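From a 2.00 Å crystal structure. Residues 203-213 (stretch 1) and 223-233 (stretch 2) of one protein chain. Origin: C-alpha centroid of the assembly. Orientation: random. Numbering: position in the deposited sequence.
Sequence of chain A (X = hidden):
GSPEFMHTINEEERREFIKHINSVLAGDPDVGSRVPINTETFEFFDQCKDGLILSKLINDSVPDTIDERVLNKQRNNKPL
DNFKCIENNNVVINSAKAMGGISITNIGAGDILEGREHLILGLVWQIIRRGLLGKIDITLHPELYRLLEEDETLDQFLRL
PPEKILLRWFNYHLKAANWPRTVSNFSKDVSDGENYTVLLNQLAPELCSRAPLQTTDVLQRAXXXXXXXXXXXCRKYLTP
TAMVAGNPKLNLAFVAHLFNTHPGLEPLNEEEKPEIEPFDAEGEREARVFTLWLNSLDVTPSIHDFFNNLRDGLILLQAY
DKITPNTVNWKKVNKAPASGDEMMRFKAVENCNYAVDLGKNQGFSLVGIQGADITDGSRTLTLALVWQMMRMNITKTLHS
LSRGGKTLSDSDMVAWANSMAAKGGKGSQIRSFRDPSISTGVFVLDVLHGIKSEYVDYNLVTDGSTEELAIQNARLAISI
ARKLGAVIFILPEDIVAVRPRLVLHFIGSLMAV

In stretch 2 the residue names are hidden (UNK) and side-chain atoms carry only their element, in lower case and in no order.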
# COMPACT_ATOMS: atom_id res chain seq x y z
N LEU A 203 23.20 -5.54 -19.88
CA LEU A 203 22.31 -6.66 -19.58
C LEU A 203 22.31 -7.78 -20.62
O LEU A 203 22.20 -8.96 -20.27
CB LEU A 203 20.87 -6.18 -19.39
CG LEU A 203 20.51 -5.32 -18.18
CD1 LEU A 203 19.02 -5.05 -18.21
CD2 LEU A 203 20.91 -6.02 -16.88
N ALA A 204 22.42 -7.41 -21.89
CA ALA A 204 22.42 -8.40 -22.98
C ALA A 204 23.33 -7.96 -24.13
O ALA A 204 22.85 -7.55 -25.19
CB ALA A 204 21.00 -8.60 -23.48
N PRO A 205 24.65 -8.05 -23.94
CA PRO A 205 25.64 -7.66 -24.96
C PRO A 205 25.37 -8.24 -26.34
O PRO A 205 25.78 -7.66 -27.35
CB PRO A 205 26.96 -8.17 -24.39
CG PRO A 205 26.72 -8.16 -22.90
CD PRO A 205 25.32 -8.69 -22.79
N GLU A 206 24.67 -9.37 -26.38
CA GLU A 206 24.37 -10.06 -27.63
C GLU A 206 23.27 -9.50 -28.53
O GLU A 206 23.27 -9.76 -29.73
CB GLU A 206 24.06 -11.53 -27.33
CG GLU A 206 25.21 -12.31 -26.69
CD GLU A 206 26.36 -12.57 -27.64
OE1 GLU A 206 26.14 -13.21 -28.70
OE2 GLU A 206 27.50 -12.14 -27.34
N LEU A 207 22.34 -8.73 -27.98
CA LEU A 207 21.26 -8.17 -28.79
C LEU A 207 21.26 -6.65 -28.80
O LEU A 207 20.72 -6.03 -29.72
CB LEU A 207 19.90 -8.64 -28.27
CG LEU A 207 19.60 -10.14 -28.16
CD1 LEU A 207 20.45 -10.75 -27.06
CD2 LEU A 207 18.12 -10.33 -27.85
N CYS A 208 21.85 -6.04 -27.78
CA CYS A 208 21.89 -4.59 -27.68
C CYS A 208 23.31 -4.05 -27.65
O CYS A 208 24.12 -4.42 -26.80
CB CYS A 208 21.14 -4.14 -26.42
SG CYS A 208 19.48 -4.86 -26.27
N SER A 209 23.61 -3.16 -28.60
CA SER A 209 24.93 -2.56 -28.73
C SER A 209 24.92 -1.12 -28.24
O SER A 209 23.87 -0.59 -27.87
CB SER A 209 25.38 -2.61 -30.19
OG SER A 209 26.64 -1.98 -30.36
N ARG A 210 26.09 -0.48 -28.25
CA ARG A 210 26.20 0.91 -27.82
C ARG A 210 26.11 1.85 -29.02
O ARG A 210 26.38 3.05 -28.90
CB ARG A 210 27.52 1.14 -27.07
CG ARG A 210 27.60 0.51 -25.67
CD ARG A 210 28.84 1.00 -24.89
NE ARG A 210 28.90 0.46 -23.53
CZ ARG A 210 29.77 0.86 -22.60
NH1 ARG A 210 30.67 1.79 -22.87
NH2 ARG A 210 29.75 0.32 -21.39
N ALA A 211 25.70 1.32 -30.17
CA ALA A 211 25.58 2.13 -31.38
C ALA A 211 24.68 3.36 -31.21
O ALA A 211 24.97 4.42 -31.76
CB ALA A 211 25.07 1.26 -32.53
N PRO A 212 23.57 3.24 -30.46
CA PRO A 212 22.69 4.41 -30.29
C PRO A 212 23.44 5.62 -29.72
O PRO A 212 23.07 6.77 -29.96
CB PRO A 212 21.61 3.90 -29.34
CG PRO A 212 21.52 2.45 -29.72
CD PRO A 212 22.96 2.05 -29.84
N LEU A 213 24.50 5.36 -28.96
CA LEU A 213 25.29 6.43 -28.38
C LEU A 213 25.81 7.35 -29.48
O LEU A 213 26.04 8.54 -29.25
CB LEU A 213 26.45 5.85 -27.57
CG LEU A 213 26.05 5.08 -26.32
CD1 LEU A 213 27.28 4.46 -25.66
CD2 LEU A 213 25.34 6.01 -25.36
N UNK A 223 14.18 6.27 -29.85
CA UNK A 223 13.45 5.26 -30.60
C UNK A 223 14.31 4.02 -30.77
O UNK A 223 13.82 2.89 -30.65
c UNK A 223 12.43 4.78 -32.90
c UNK A 223 11.21 4.11 -32.29
o UNK A 223 11.16 2.86 -32.28
o UNK A 223 10.30 4.84 -31.83
c UNK A 223 13.06 5.81 -31.98
N UNK A 224 15.59 4.22 -31.04
CA UNK A 224 16.51 3.11 -31.22
C UNK A 224 16.66 2.35 -29.91
O UNK A 224 16.78 1.12 -29.92
c UNK A 224 17.89 3.62 -31.68
n UNK A 224 19.05 5.56 -34.62
c UNK A 224 17.94 3.97 -33.17
c UNK A 224 19.18 4.76 -33.57
o UNK A 224 20.25 4.63 -32.96
N UNK A 225 16.63 3.07 -28.79
CA UNK A 225 16.76 2.44 -27.48
C UNK A 225 15.56 1.53 -27.22
O UNK A 225 15.71 0.43 -26.68
c UNK A 225 16.47 2.82 -24.99
c UNK A 225 16.82 3.48 -26.33
c UNK A 225 18.21 4.10 -26.26
N UNK A 226 14.38 2.02 -27.58
CA UNK A 226 13.16 1.25 -27.36
C UNK A 226 13.08 0.07 -28.32
O UNK A 226 12.41 -0.92 -28.02
c UNK A 226 11.71 2.48 -25.04
c UNK A 226 10.60 4.09 -26.61
c UNK A 226 11.81 3.19 -26.37
c UNK A 226 11.93 2.16 -27.50
N UNK A 227 13.75 0.17 -29.46
CA UNK A 227 13.76 -0.94 -30.41
C UNK A 227 14.66 -2.01 -29.81
O UNK A 227 14.42 -3.20 -29.97
c UNK A 227 14.28 -0.50 -31.79
c UNK A 227 13.45 0.58 -32.45
o UNK A 227 14.77 0.46 -34.45
n UNK A 227 12.60 0.94 -34.70
c UNK A 227 13.66 0.65 -33.96
N UNK A 228 15.71 -1.57 -29.11
CA UNK A 228 16.62 -2.51 -28.45
C UNK A 228 15.90 -3.14 -27.27
O UNK A 228 16.29 -4.20 -26.78
n UNK A 228 19.75 -0.67 -28.98
c UNK A 228 19.00 -1.77 -28.96
o UNK A 228 19.20 -2.73 -29.72
c UNK A 228 17.88 -1.80 -27.94
N UNK A 229 14.86 -2.46 -26.80
CA UNK A 229 14.08 -2.95 -25.67
C UNK A 229 13.19 -4.10 -26.12
O UNK A 229 12.98 -5.06 -25.37
c UNK A 229 13.22 -1.81 -25.09
N UNK A 230 12.67 -4.02 -27.34
CA UNK A 230 11.80 -5.06 -27.87
C UNK A 230 12.52 -6.40 -28.03
O UNK A 230 11.90 -7.46 -27.98
c UNK A 230 10.05 -3.64 -29.07
c UNK A 230 11.20 -4.63 -29.22
o UNK A 230 10.25 -2.33 -31.07
o UNK A 230 8.40 -3.47 -30.78
c UNK A 230 9.53 -3.11 -30.41
N UNK A 231 13.84 -6.35 -28.21
CA UNK A 231 14.61 -7.58 -28.36
C UNK A 231 14.53 -8.40 -27.08
O UNK A 231 14.70 -9.62 -27.10
c UNK A 231 17.88 -5.51 -31.65
c UNK A 231 16.24 -6.50 -30.01
c UNK A 231 17.71 -6.35 -30.39
n UNK A 231 19.30 -5.46 -32.13
c UNK A 231 16.07 -7.25 -28.70
N UNK A 232 14.26 -7.73 -25.96
CA UNK A 232 14.16 -8.41 -24.67
C UNK A 232 12.69 -8.46 -24.25
O UNK A 232 12.36 -8.91 -23.15
c UNK A 232 16.96 -6.33 -22.89
c UNK A 232 14.97 -7.65 -23.62
c UNK A 232 16.36 -7.14 -24.03
c UNK A 232 17.26 -8.32 -24.39
N UNK A 233 11.82 -8.00 -25.14
CA UNK A 233 10.39 -7.94 -24.89
C UNK A 233 10.11 -6.98 -23.73
O UNK A 233 9.20 -7.20 -22.92
c UNK A 233 8.33 -9.35 -24.43
c UNK A 233 9.84 -9.33 -24.57
o UNK A 233 7.64 -8.78 -25.31
o UNK A 233 7.82 -9.94 -23.45

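Position 223 carries three side-chain carbons, the third bearing two oxygens, and stays clear of stretch 1; a carboxylate at the end of a two-carbon stem is Glu 223. At position 224 three carbons again run outward, but the last holds one oxygen and one nitrogen. The oxygen lies 3.6 Å from CA of Pro 212. This is an amide, Gln 224. Position 225 has three carbons, one attached to CA and carrying the other two; branching this early identifies Val 225, which is buried but makes no close contact with stretch 1.

Position 226 has four carbons forked at the second, the pattern of Leu 226, and it lies out of reach of stretch 1. Position 227 repeats three carbons with a terminal oxygen and nitrogen, exposed and remote from stretch 1, and is Gln 227. Position 228 is one carbon shorter, its second carbon bearing one oxygen and one nitrogen. The nitrogen lies 3.7 Å from CG of Pro 212, and the oxygen 3.6 Å from O of Leu 207. This short amide is Asn 228.

Position 229 has a single side-chain carbon, directed away from stretch 1: Ala 229. Position 230 has three carbons ending in two oxygens, is exposed and touches nothing on stretch 1: Glu 230. At position 231 four carbons in a row end in nitrogen, 2.9 Å from O of Leu 207. An unbranched chain with a terminal amine is Lys 231.

Position 232 has four carbons forked at the second. Its CA-to-CB bond points sideways, yet one terminal carbon comes within 3.9 Å of CB of Ala 204; this is Leu 232. Position 233 has two carbons, the second with two oxygens, and positive phi in a Schellman motif. It is Asp 233, beyond the reach of stretch 1.

The contact buries 452 Å², summed over both sides, and uses positions 224, 228, 231 and 232, whose spacing brings successive turns to stretch 1. Near one end, CD2 of Leu 232 packs 3.9 Å from CB of Ala 204 and 4.1 Å from CD2 of Leu 207. In the middle, SG of Cys 208 lies 3.3 Å from O of Asn 228, while Pro 212 meets the amides of Asn 228 and Gln 224. The one hydrogen bond across the stretches runs from NZ of Lys 231 to O of Leu 207 (2.9 Å): the extended lysine chain delivers its amine to a loop carbonyl, adding a polar tie to a contact otherwise made by packing.

Stretch 2 223-233: EQVLQNAEKLD
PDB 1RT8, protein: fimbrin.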